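Local coordinates for Cow rumen GH26 endo-mannanase (Metagenome, PDB 6UEH), which probably hydrolyses internal beta-1,4-mannosidic linkages of mannans such as galactomannan, using a TIM-barrel catalytic domain that carries a CBM6-like accessory domain, at residues A[58-63]-A[439-444]; A[136-141]-A[410-415]; A[163-168]-A[444-449]. One frame throughout, in Å; residues are numbered along the deposited sequence.

In the fold
Interaction 1 lies at the junction between the CBM6-like beta domain and the TIM barrel, joining strand 59-69 to the end of helix 435-441; interactions 2 and 3 lie deeper. Interaction 2 packs the connecting loop on helix 408-417, and in interaction 3 the run 444-449 passes between strands 423-429 and 169-174, bonded to both. Centre to centre, interactions 1 and 2 are about 13 Å apart, 2 and 3 about 11 Å, 1 and 3 about 15 Å. Along the chain, interaction 2 is nested inside interaction 1, while interaction 3 crosses both. A444, shared by interactions 1 and 3, also packs on F138 and F411. One run, 439-449, thus links the accessory domain to the barrel wall.

Interaction 1. Residues A[58-63]-A[439-444]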
loop_
_atom_site.group_PDB
_atom_site.type_symbol
_atom_site.label_atom_id
_atom_site.label_comp_id
_atom_site.label_asym_id
_atom_site.label_seq_id
_atom_site.Cartn_x
_atom_site.Cartn_y
_atom_site.Cartn_z
ATOM N N ASP A 58 -13.127 15.879 15.436
ATOM C CA ASP A 58 -12.157 15.383 14.465
ATOM C C ASP A 58 -12.860 15.097 13.143
ATOM O O ASP A 58 -13.961 14.549 13.130
ATOM C CB ASP A 58 -11.469 14.111 14.971
ATOM C CG ASP A 58 -10.552 14.364 16.154
ATOM O OD1 ASP A 58 -10.578 15.477 16.721
ATOM O OD2 ASP A 58 -9.804 13.432 16.519
ATOM N N GLY A 59 -12.226 15.466 12.035
ATOM C CA GLY A 59 -12.801 15.229 10.722
ATOM C C GLY A 59 -11.818 15.499 9.600
ATOM O O GLY A 59 -10.738 16.041 9.827
ATOM N N MET A 60 -12.196 15.116 8.384
ATOM C CA MET A 60 -11.340 15.309 7.218
ATOM C C MET A 60 -11.808 16.501 6.395
ATOM O O MET A 60 -13.008 16.703 6.201
ATOM C CB MET A 60 -11.311 14.049 6.352
ATOM C CG MET A 60 -10.723 12.834 7.052
ATOM S SD MET A 60 -8.992 13.071 7.497
ATOM C CE MET A 60 -8.209 12.994 5.891
ATOM N N TYR A 61 -10.854 17.287 5.909
ATOM C CA TYR A 61 -11.172 18.514 5.188
ATOM C C TYR A 61 -10.317 18.684 3.934
ATOM O O TYR A 61 -9.135 18.343 3.922
ATOM C CB TYR A 61 -11.010 19.719 6.119
ATOM C CG TYR A 61 -12.088 19.788 7.176
ATOM C CD1 TYR A 61 -11.971 19.079 8.367
ATOM C CD2 TYR A 61 -13.234 20.543 6.974
ATOM C CE1 TYR A 61 -12.960 19.130 9.329
ATOM C CE2 TYR A 61 -14.231 20.601 7.929
ATOM C CZ TYR A 61 -14.091 19.893 9.105
ATOM O OH TYR A 61 -15.081 19.948 10.057
ATOM N N GLN A 62 -10.938 19.203 2.879
ATOM C CA GLN A 62 -10.269 19.415 1.603
ATOM C C GLN A 62 -9.607 20.789 1.547
ATOM O O GLN A 62 -10.235 21.807 1.849
ATOM C CB GLN A 62 -11.266 19.261 0.453
ATOM C CG GLN A 62 -10.721 19.663 -0.910
ATOM C CD GLN A 62 -9.634 18.731 -1.401
ATOM O OE1 GLN A 62 -9.777 17.510 -1.343
ATOM N NE2 GLN A 62 -8.538 19.304 -1.887
ATOM N N PHE A 63 -8.338 20.813 1.156
ATOM C CA PHE A 63 -7.586 22.059 1.081
ATOM C C PHE A 63 -7.244 22.411 -0.362
ATOM O O PHE A 63 -6.625 21.625 -1.078
ATOM C CB PHE A 63 -6.315 21.965 1.927
ATOM C CG PHE A 63 -6.586 21.816 3.394
ATOM C CD1 PHE A 63 -6.873 20.574 3.939
ATOM C CD2 PHE A 63 -6.574 22.921 4.228
ATOM C CE1 PHE A 63 -7.135 20.436 5.286
ATOM C CE2 PHE A 63 -6.835 22.789 5.577
ATOM C CZ PHE A 63 -7.114 21.545 6.108
ATOM N N ILE A 439 -11.004 4.999 10.728
ATOM C CA ILE A 439 -12.375 5.444 10.518
ATOM C C ILE A 439 -12.457 6.956 10.307
ATOM O O ILE A 439 -13.070 7.427 9.349
ATOM C CB ILE A 439 -13.272 5.039 11.704
ATOM C CG1 ILE A 439 -13.327 3.510 11.820
ATOM C CG2 ILE A 439 -14.671 5.620 11.538
ATOM C CD1 ILE A 439 -14.009 3.007 13.071
ATOM N N ILE A 440 -11.835 7.709 11.205
ATOM C CA ILE A 440 -11.869 9.165 11.139
ATOM C C ILE A 440 -11.226 9.693 9.856
ATOM O O ILE A 440 -11.744 10.610 9.226
ATOM C CB ILE A 440 -11.165 9.791 12.362
ATOM C CG1 ILE A 440 -11.930 9.446 13.642
ATOM C CG2 ILE A 440 -11.047 11.302 12.205
ATOM C CD1 ILE A 440 -11.200 9.816 14.914
ATOM N N GLU A 441 -10.108 9.097 9.458
ATOM C CA GLU A 441 -9.352 9.617 8.323
ATOM C C GLU A 441 -9.754 8.969 7.001
ATOM O O GLU A 441 -9.233 9.330 5.945
ATOM C CB GLU A 441 -7.853 9.441 8.567
ATOM C CG GLU A 441 -7.361 10.164 9.811
ATOM C CD GLU A 441 -5.857 10.087 9.986
ATOM O OE1 GLU A 441 -5.149 9.824 8.992
ATOM O OE2 GLU A 441 -5.384 10.292 11.124
ATOM N N HIS A 442 -10.689 8.024 7.072
ATOM C CA HIS A 442 -11.173 7.304 5.894
ATOM C C HIS A 442 -10.035 6.625 5.136
ATOM O O HIS A 442 -10.017 6.612 3.906
ATOM C CB HIS A 442 -11.939 8.247 4.960
ATOM C CG HIS A 442 -13.219 8.757 5.538
ATOM N ND1 HIS A 442 -14.452 8.463 4.994
ATOM C CD2 HIS A 442 -13.463 9.534 6.620
ATOM C CE1 HIS A 442 -15.397 9.041 5.710
ATOM N NE2 HIS A 442 -14.824 9.699 6.703
ATOM N N ALA A 443 -9.084 6.075 5.882
ATOM C CA ALA A 443 -8.020 5.273 5.296
ATOM C C ALA A 443 -8.580 3.889 4.989
ATOM O O ALA A 443 -8.524 2.986 5.822
ATOM C CB ALA A 443 -6.828 5.185 6.237
ATOM N N ALA A 444 -9.123 3.738 3.784
ATOM C CA ALA A 444 -9.971 2.596 3.453
ATOM C C ALA A 444 -9.208 1.351 3.006
ATOM O O ALA A 444 -9.667 0.643 2.105
ATOM C CB ALA A 444 -10.974 2.998 2.374
#
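M60 reaches from the beta domain onto the last turn of a barrel-domain helix and meets the backbone of I440 and E441 before any side chain. Its CG lies 3.3 Å from I440 O, and SD sits 3.6 Å from E441 CA. A bend at chi2 (-63°) places SD 4.0 Å from E441 CB, the two side chains crossing obliquely, and a second bend at chi3 (-72°) brings CE to 3.8 Å from E441 O. The methionine thus lies against the C-terminal end of the helix, where H442 leaves helical geometry with a positive phi in a Schellman motif. M60 CG also approaches the H442 ring, 4.3 Å from its CD2. A second, more peripheral touch is made by D58, whose CB is 4.0 Å from I440 CG2; here the beta-branch of the isoleucine does the touching. No hydrogen bond runs directly between 58-63 and 439-444. Polar coupling goes instead through R106, which forms salt bridges with both D58 OD2 and E441 OE2, while K109 N and T408 OG1 hold the other carboxylate oxygens of D58 and E441, respectively. The shared arginine would be expected to offset repulsion between the two carboxylates. Strand 97-107 supplies R106 beside strand 59-69, helix 435-441 faces them from the barrel, and F135 of the connecting loop stacks on H442.

Interaction 2. Residues A[136-141]-A[410-415]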
loop_
_atom_site.group_PDB
_atom_site.type_symbol
_atom_site.label_atom_id
_atom_site.label_comp_id
_atom_site.label_asym_id
_atom_site.label_seq_id
_atom_site.Cartn_x
_atom_site.Cartn_y
_atom_site.Cartn_z
ATOM N N PRO A 136 -13.697 9.297 -2.405
ATOM C CA PRO A 136 -13.968 8.447 -3.567
ATOM C C PRO A 136 -15.111 7.475 -3.308
ATOM O O PRO A 136 -15.257 6.983 -2.189
ATOM C CB PRO A 136 -12.650 7.695 -3.765
ATOM C CG PRO A 136 -11.617 8.598 -3.197
ATOM C CD PRO A 136 -12.273 9.265 -2.022
ATOM N N ASP A 137 -15.921 7.217 -4.328
ATOM C CA ASP A 137 -16.974 6.216 -4.222
ATOM C C ASP A 137 -16.353 4.828 -4.357
ATOM O O ASP A 137 -16.159 4.330 -5.467
ATOM C CB ASP A 137 -18.048 6.435 -5.290
ATOM C CG ASP A 137 -19.328 5.667 -5.001
ATOM O OD1 ASP A 137 -19.274 4.650 -4.276
ATOM O OD2 ASP A 137 -20.396 6.082 -5.501
ATOM N N PHE A 138 -16.040 4.214 -3.219
ATOM C CA PHE A 138 -15.385 2.910 -3.206
ATOM C C PHE A 138 -16.315 1.802 -3.689
ATOM O O PHE A 138 -15.861 0.790 -4.222
ATOM C CB PHE A 138 -14.874 2.582 -1.800
ATOM C CG PHE A 138 -13.875 3.571 -1.270
ATOM C CD1 PHE A 138 -12.624 3.692 -1.853
ATOM C CD2 PHE A 138 -14.181 4.373 -0.182
ATOM C CE1 PHE A 138 -11.701 4.599 -1.365
ATOM C CE2 PHE A 138 -13.261 5.280 0.313
ATOM C CZ PHE A 138 -12.019 5.393 -0.280
ATOM N N SER A 139 -17.616 1.999 -3.503
ATOM C CA SER A 139 -18.599 0.991 -3.884
ATOM C C SER A 139 -18.754 0.896 -5.398
ATOM O O SER A 139 -19.256 -0.102 -5.915
ATOM C CB SER A 139 -19.956 1.296 -3.244
ATOM O OG SER A 139 -20.512 2.485 -3.779
ATOM N N LYS A 140 -18.326 1.938 -6.104
ATOM C CA LYS A 140 -18.479 1.982 -7.555
ATOM C C LYS A 140 -17.235 1.489 -8.287
ATOM O O LYS A 140 -17.182 1.511 -9.515
ATOM C CB LYS A 140 -18.826 3.400 -8.011
ATOM C CG LYS A 140 -20.295 3.754 -7.836
ATOM C CD LYS A 140 -21.179 2.834 -8.669
ATOM C CE LYS A 140 -22.651 3.032 -8.349
ATOM N NZ LYS A 140 -23.098 4.429 -8.610
ATOM N N VAL A 141 -16.235 1.047 -7.532
ATOM C CA VAL A 141 -15.058 0.432 -8.131
ATOM C C VAL A 141 -15.451 -0.880 -8.802
ATOM O O VAL A 141 -16.008 -1.766 -8.156
ATOM C CB VAL A 141 -13.957 0.160 -7.087
ATOM C CG1 VAL A 141 -12.793 -0.583 -7.727
ATOM C CG2 VAL A 141 -13.488 1.460 -6.450
ATOM N N ILE A 410 -0.435 7.699 2.230
ATOM C CA ILE A 410 0.044 6.572 1.433
ATOM C C ILE A 410 -1.121 5.898 0.716
ATOM O O ILE A 410 -1.022 5.553 -0.464
ATOM C CB ILE A 410 0.788 5.529 2.294
ATOM C CG1 ILE A 410 2.051 6.142 2.902
ATOM C CG2 ILE A 410 1.140 4.296 1.466
ATOM C CD1 ILE A 410 2.875 5.162 3.721
ATOM N N PHE A 411 -2.228 5.726 1.430
ATOM C CA PHE A 411 -3.406 5.104 0.842
ATOM C C PHE A 411 -3.884 5.874 -0.389
ATOM O O PHE A 411 -4.114 5.287 -1.445
ATOM C CB PHE A 411 -4.539 5.000 1.864
ATOM C CG PHE A 411 -5.815 4.456 1.289
ATOM C CD1 PHE A 411 -5.975 3.092 1.095
ATOM C CD2 PHE A 411 -6.849 5.307 0.928
ATOM C CE1 PHE A 411 -7.145 2.589 0.556
ATOM C CE2 PHE A 411 -8.021 4.810 0.389
ATOM C CZ PHE A 411 -8.169 3.450 0.204
ATOM N N TYR A 412 -4.019 7.188 -0.261
ATOM C CA TYR A 412 -4.574 7.975 -1.356
ATOM C C TYR A 412 -3.563 8.231 -2.473
ATOM O O TYR A 412 -3.950 8.467 -3.618
ATOM C CB TYR A 412 -5.150 9.286 -0.821
ATOM C CG TYR A 412 -6.489 9.060 -0.161
ATOM C CD1 TYR A 412 -7.626 8.846 -0.927
ATOM C CD2 TYR A 412 -6.610 9.014 1.221
ATOM C CE1 TYR A 412 -8.853 8.614 -0.338
ATOM C CE2 TYR A 412 -7.836 8.784 1.820
ATOM C CZ TYR A 412 -8.954 8.585 1.033
ATOM O OH TYR A 412 -10.178 8.354 1.617
ATOM N N THR A 413 -2.276 8.163 -2.151
ATOM C CA THR A 413 -1.245 8.215 -3.183
ATOM C C THR A 413 -1.353 6.977 -4.076
ATOM O O THR A 413 -1.345 7.079 -5.307
ATOM C CB THR A 413 0.170 8.301 -2.577
ATOM O OG1 THR A 413 0.312 9.539 -1.873
ATOM C CG2 THR A 413 1.233 8.221 -3.667
ATOM N N LEU A 414 -1.468 5.813 -3.444
ATOM C CA LEU A 414 -1.644 4.559 -4.167
ATOM C C LEU A 414 -2.967 4.539 -4.928
ATOM O O LEU A 414 -3.041 4.013 -6.035
ATOM C CB LEU A 414 -1.569 3.370 -3.203
ATOM C CG LEU A 414 -0.206 3.123 -2.555
ATOM C CD1 LEU A 414 -0.274 1.991 -1.543
ATOM C CD2 LEU A 414 0.833 2.824 -3.620
ATOM N N LEU A 415 -4.008 5.115 -4.333
ATOM C CA LEU A 415 -5.324 5.151 -4.967
ATOM C C LEU A 415 -5.281 5.942 -6.263
ATOM O O LEU A 415 -5.809 5.512 -7.288
ATOM C CB LEU A 415 -6.368 5.742 -4.013
ATOM C CG LEU A 415 -7.822 5.797 -4.497
ATOM C CD1 LEU A 415 -8.771 5.524 -3.345
ATOM C CD2 LEU A 415 -8.139 7.148 -5.131
#
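The F138 ring presents its edge to Y412 and L415: L415 CD1 lies near the ring plane, 3.7 Å from F138 CE1, and Y412 OH is in plane, 4.0 Å from F138 CZ. Over one face of F138 sits P136 O of its own loop, offset toward the rim. F411 meets F138 tip to tip, with its CZ 4.0 Å from F138 CE1 and that atom near the plane of the F411 ring. The Y412 ring is clasped differently. F411 CD2 stands above the centre of one face, while P136 touches its edge, CD being 3.9 Å from Y412 CE1. L415 has CG anti to the backbone N (chi1 -177°). Its CD1 serves both F138 and, at 4.2 Å, P136 CG. F411, Y412 and, one turn on, L415 belong to helix 408-417, which makes the beta-alpha-beta crossover between the adjacent parallel strands 382-387 and 423-429 of the TIM barrel. The proline and phenylalanine belong to the loop that leads from strand 123-132 of the beta domain to helix 152-164, and they settle that loop on the outer side of the crossover helix. No hydrogen bond joins the two segments; the contact is mainly apolar, and Y412 OH makes a weak hydrogen bond to H442 O. Further aromatic packing extends the cluster: Y165 meets F138 edge-to-face, and W445 does the same with F411.

Interaction 3. Residues A[163-168]-A[444-449]; sequences SVYGKK and AWLYFC
Y165 packs closely on the chain at A444 and L446, its CE1 only 3.2 Å from A444 O. CG stands anti to the backbone N (chi1 -170°). The tyrosine and L446 side chains cross at about a right angle, with L446 CB 4.0 Å from Y165 CD1. The phenol oxygen continues inward and hydrogen-bonds to I424 N of strand 423-429. On one flank A444 CB rests 3.9 Å from G166 CA; the glycine adopts a positive phi (93°) at which a beta carbon would press on the preceding carbonyl. Beyond this core the contact opens out. V164 CG2 approaches L446 CD1 at a slack 4.3 Å, and K168 turns its side chain away, its NZ bound by D474 O. A single water sits between the backbones of G166, K168 and A444. It accepts a hydrogen bond from G166 N at 2.8 Å and lies 2.7 Å from K168 O and 2.9 Å from A444 O. The run 444-449 passes between the first and seventh barrel strands, 169-174 and 423-429, with backbone bonds to I170, I424 and L426, consistent with a part in closing the barrel. With no direct hydrogen bond between them, the two runs are joined by packing round Y165, including its contact with A444 O, and by a water that can donate to K168 O and A444 O, though not to every acceptor near it at once.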
loop_
_atom_site.group_PDB
_atom_site.type_symbol
_atom_site.label_atom_id
_atom_site.label_comp_id
_atom_site.label_asym_id
_atom_site.label_seq_id
_atom_site.Cartn_x
_atom_site.Cartn_y
_atom_site.Cartn_z
ATOM N N SER A 163 -17.527 -5.411 -2.050
ATOM C CA SER A 163 -18.771 -5.066 -1.370
ATOM C C SER A 163 -18.520 -4.457 0.005
ATOM O O SER A 163 -19.389 -3.788 0.558
ATOM C CB SER A 163 -19.675 -6.298 -1.236
ATOM O OG SER A 163 -19.224 -7.163 -0.207
ATOM N N VAL A 164 -17.333 -4.684 0.559
ATOM C CA VAL A 164 -17.011 -4.138 1.873
ATOM C C VAL A 164 -15.949 -3.044 1.784
ATOM O O VAL A 164 -15.659 -2.374 2.774
ATOM C CB VAL A 164 -16.530 -5.241 2.838
ATOM C CG1 VAL A 164 -17.616 -6.293 3.015
ATOM C CG2 VAL A 164 -15.242 -5.874 2.333
ATOM N N TYR A 165 -15.389 -2.861 0.592
ATOM C CA TYR A 165 -14.345 -1.864 0.366
ATOM C C TYR A 165 -14.857 -0.458 0.652
ATOM O O TYR A 165 -15.827 -0.007 0.041
ATOM C CB TYR A 165 -13.826 -1.956 -1.070
ATOM C CG TYR A 165 -12.581 -1.140 -1.352
ATOM C CD1 TYR A 165 -11.437 -1.288 -0.576
ATOM C CD2 TYR A 165 -12.536 -0.251 -2.420
ATOM C CE1 TYR A 165 -10.289 -0.553 -0.840
ATOM C CE2 TYR A 165 -11.390 0.488 -2.693
ATOM C CZ TYR A 165 -10.270 0.331 -1.900
ATOM O OH TYR A 165 -9.127 1.056 -2.165
ATOM N N GLY A 166 -14.204 0.225 1.585
ATOM C CA GLY A 166 -14.609 1.564 1.971
ATOM C C GLY A 166 -15.562 1.578 3.153
ATOM O O GLY A 166 -15.779 2.621 3.769
ATOM N N LYS A 167 -16.128 0.418 3.473
ATOM C CA LYS A 167 -17.069 0.304 4.586
ATOM C C LYS A 167 -16.450 -0.398 5.794
ATOM O O LYS A 167 -16.795 -0.108 6.940
ATOM C CB LYS A 167 -18.329 -0.451 4.148
ATOM C CG LYS A 167 -19.078 0.181 2.986
ATOM C CD LYS A 167 -20.475 -0.414 2.853
ATOM C CE LYS A 167 -20.697 -1.047 1.487
ATOM N NZ LYS A 167 -20.572 -0.063 0.373
ATOM N N LYS A 168 -15.546 -1.335 5.528
ATOM C CA LYS A 168 -14.910 -2.126 6.577
ATOM C C LYS A 168 -13.429 -2.329 6.284
ATOM O O LYS A 168 -12.947 -1.984 5.204
ATOM C CB LYS A 168 -15.578 -3.500 6.711
ATOM C CG LYS A 168 -17.097 -3.495 6.798
ATOM C CD LYS A 168 -17.572 -3.146 8.192
ATOM C CE LYS A 168 -19.080 -3.292 8.307
ATOM N NZ LYS A 168 -19.543 -3.012 9.692
ATOM N N ALA A 444 -9.123 3.738 3.784
ATOM C CA ALA A 444 -9.971 2.596 3.453
ATOM C C ALA A 444 -9.208 1.351 3.006
ATOM O O ALA A 444 -9.667 0.643 2.105
ATOM C CB ALA A 444 -10.974 2.998 2.374
ATOM N N TRP A 445 -8.063 1.082 3.634
ATOM C CA TRP A 445 -7.323 -0.158 3.393
ATOM C C TRP A 445 -8.273 -1.349 3.435
ATOM O O TRP A 445 -9.032 -1.500 4.393
ATOM C CB TRP A 445 -6.216 -0.360 4.432
ATOM C CG TRP A 445 -5.231 0.766 4.564
ATOM C CD1 TRP A 445 -5.213 1.728 5.533
ATOM C CD2 TRP A 445 -4.104 1.029 3.718
ATOM N NE1 TRP A 445 -4.150 2.579 5.336
ATOM C CE2 TRP A 445 -3.453 2.171 4.229
ATOM C CE3 TRP A 445 -3.584 0.413 2.575
ATOM C CZ2 TRP A 445 -2.312 2.710 3.636
ATOM C CZ3 TRP A 445 -2.449 0.947 1.989
ATOM C CH2 TRP A 445 -1.827 2.085 2.519
ATOM N N LEU A 446 -8.238 -2.182 2.399
ATOM C CA LEU A 446 -9.160 -3.315 2.288
ATOM C C LEU A 446 -8.985 -4.325 3.416
ATOM O O LEU A 446 -9.966 -4.817 3.975
ATOM C CB LEU A 446 -8.984 -4.021 0.941
ATOM C CG LEU A 446 -9.765 -5.326 0.766
ATOM C CD1 LEU A 446 -11.268 -5.087 0.901
ATOM C CD2 LEU A 446 -9.436 -5.973 -0.572
ATOM N N TYR A 447 -7.735 -4.651 3.732
ATOM C CA TYR A 447 -7.453 -5.547 4.849
ATOM C C TYR A 447 -6.097 -5.240 5.480
ATOM O O TYR A 447 -5.314 -4.458 4.936
ATOM C CB TYR A 447 -7.531 -7.017 4.402
ATOM C CG TYR A 447 -6.411 -7.540 3.509
ATOM C CD1 TYR A 447 -5.245 -8.072 4.054
ATOM C CD2 TYR A 447 -6.547 -7.557 2.126
ATOM C CE1 TYR A 447 -4.233 -8.573 3.246
ATOM C CE2 TYR A 447 -5.540 -8.059 1.309
ATOM C CZ TYR A 447 -4.385 -8.564 1.873
ATOM O OH TYR A 447 -3.384 -9.065 1.065
ATOM N N PHE A 448 -5.841 -5.830 6.644
ATOM C CA PHE A 448 -4.526 -5.740 7.273
ATOM C C PHE A 448 -3.988 -7.140 7.527
ATOM O O PHE A 448 -4.747 -8.108 7.531
ATOM C CB PHE A 448 -4.572 -4.930 8.580
ATOM C CG PHE A 448 -5.474 -5.507 9.651
ATOM C CD1 PHE A 448 -5.073 -6.593 10.416
ATOM C CD2 PHE A 448 -6.701 -4.923 9.926
ATOM C CE1 PHE A 448 -5.893 -7.110 11.406
ATOM C CE2 PHE A 448 -7.524 -5.428 10.918
ATOM C CZ PHE A 448 -7.119 -6.521 11.660
ATOM N N CYS A 449 -2.682 -7.242 7.745
ATOM C CA CYS A 449 -2.051 -8.542 7.921
ATOM C C CYS A 449 -0.663 -8.419 8.537
ATOM O O CYS A 449 0.316 -8.196 7.826
ATOM C CB CYS A 449 -1.962 -9.272 6.578
ATOM S SG CYS A 449 -1.370 -10.977 6.684
HETATM O O HOH W 1 -11.987 -0.955 2.903
#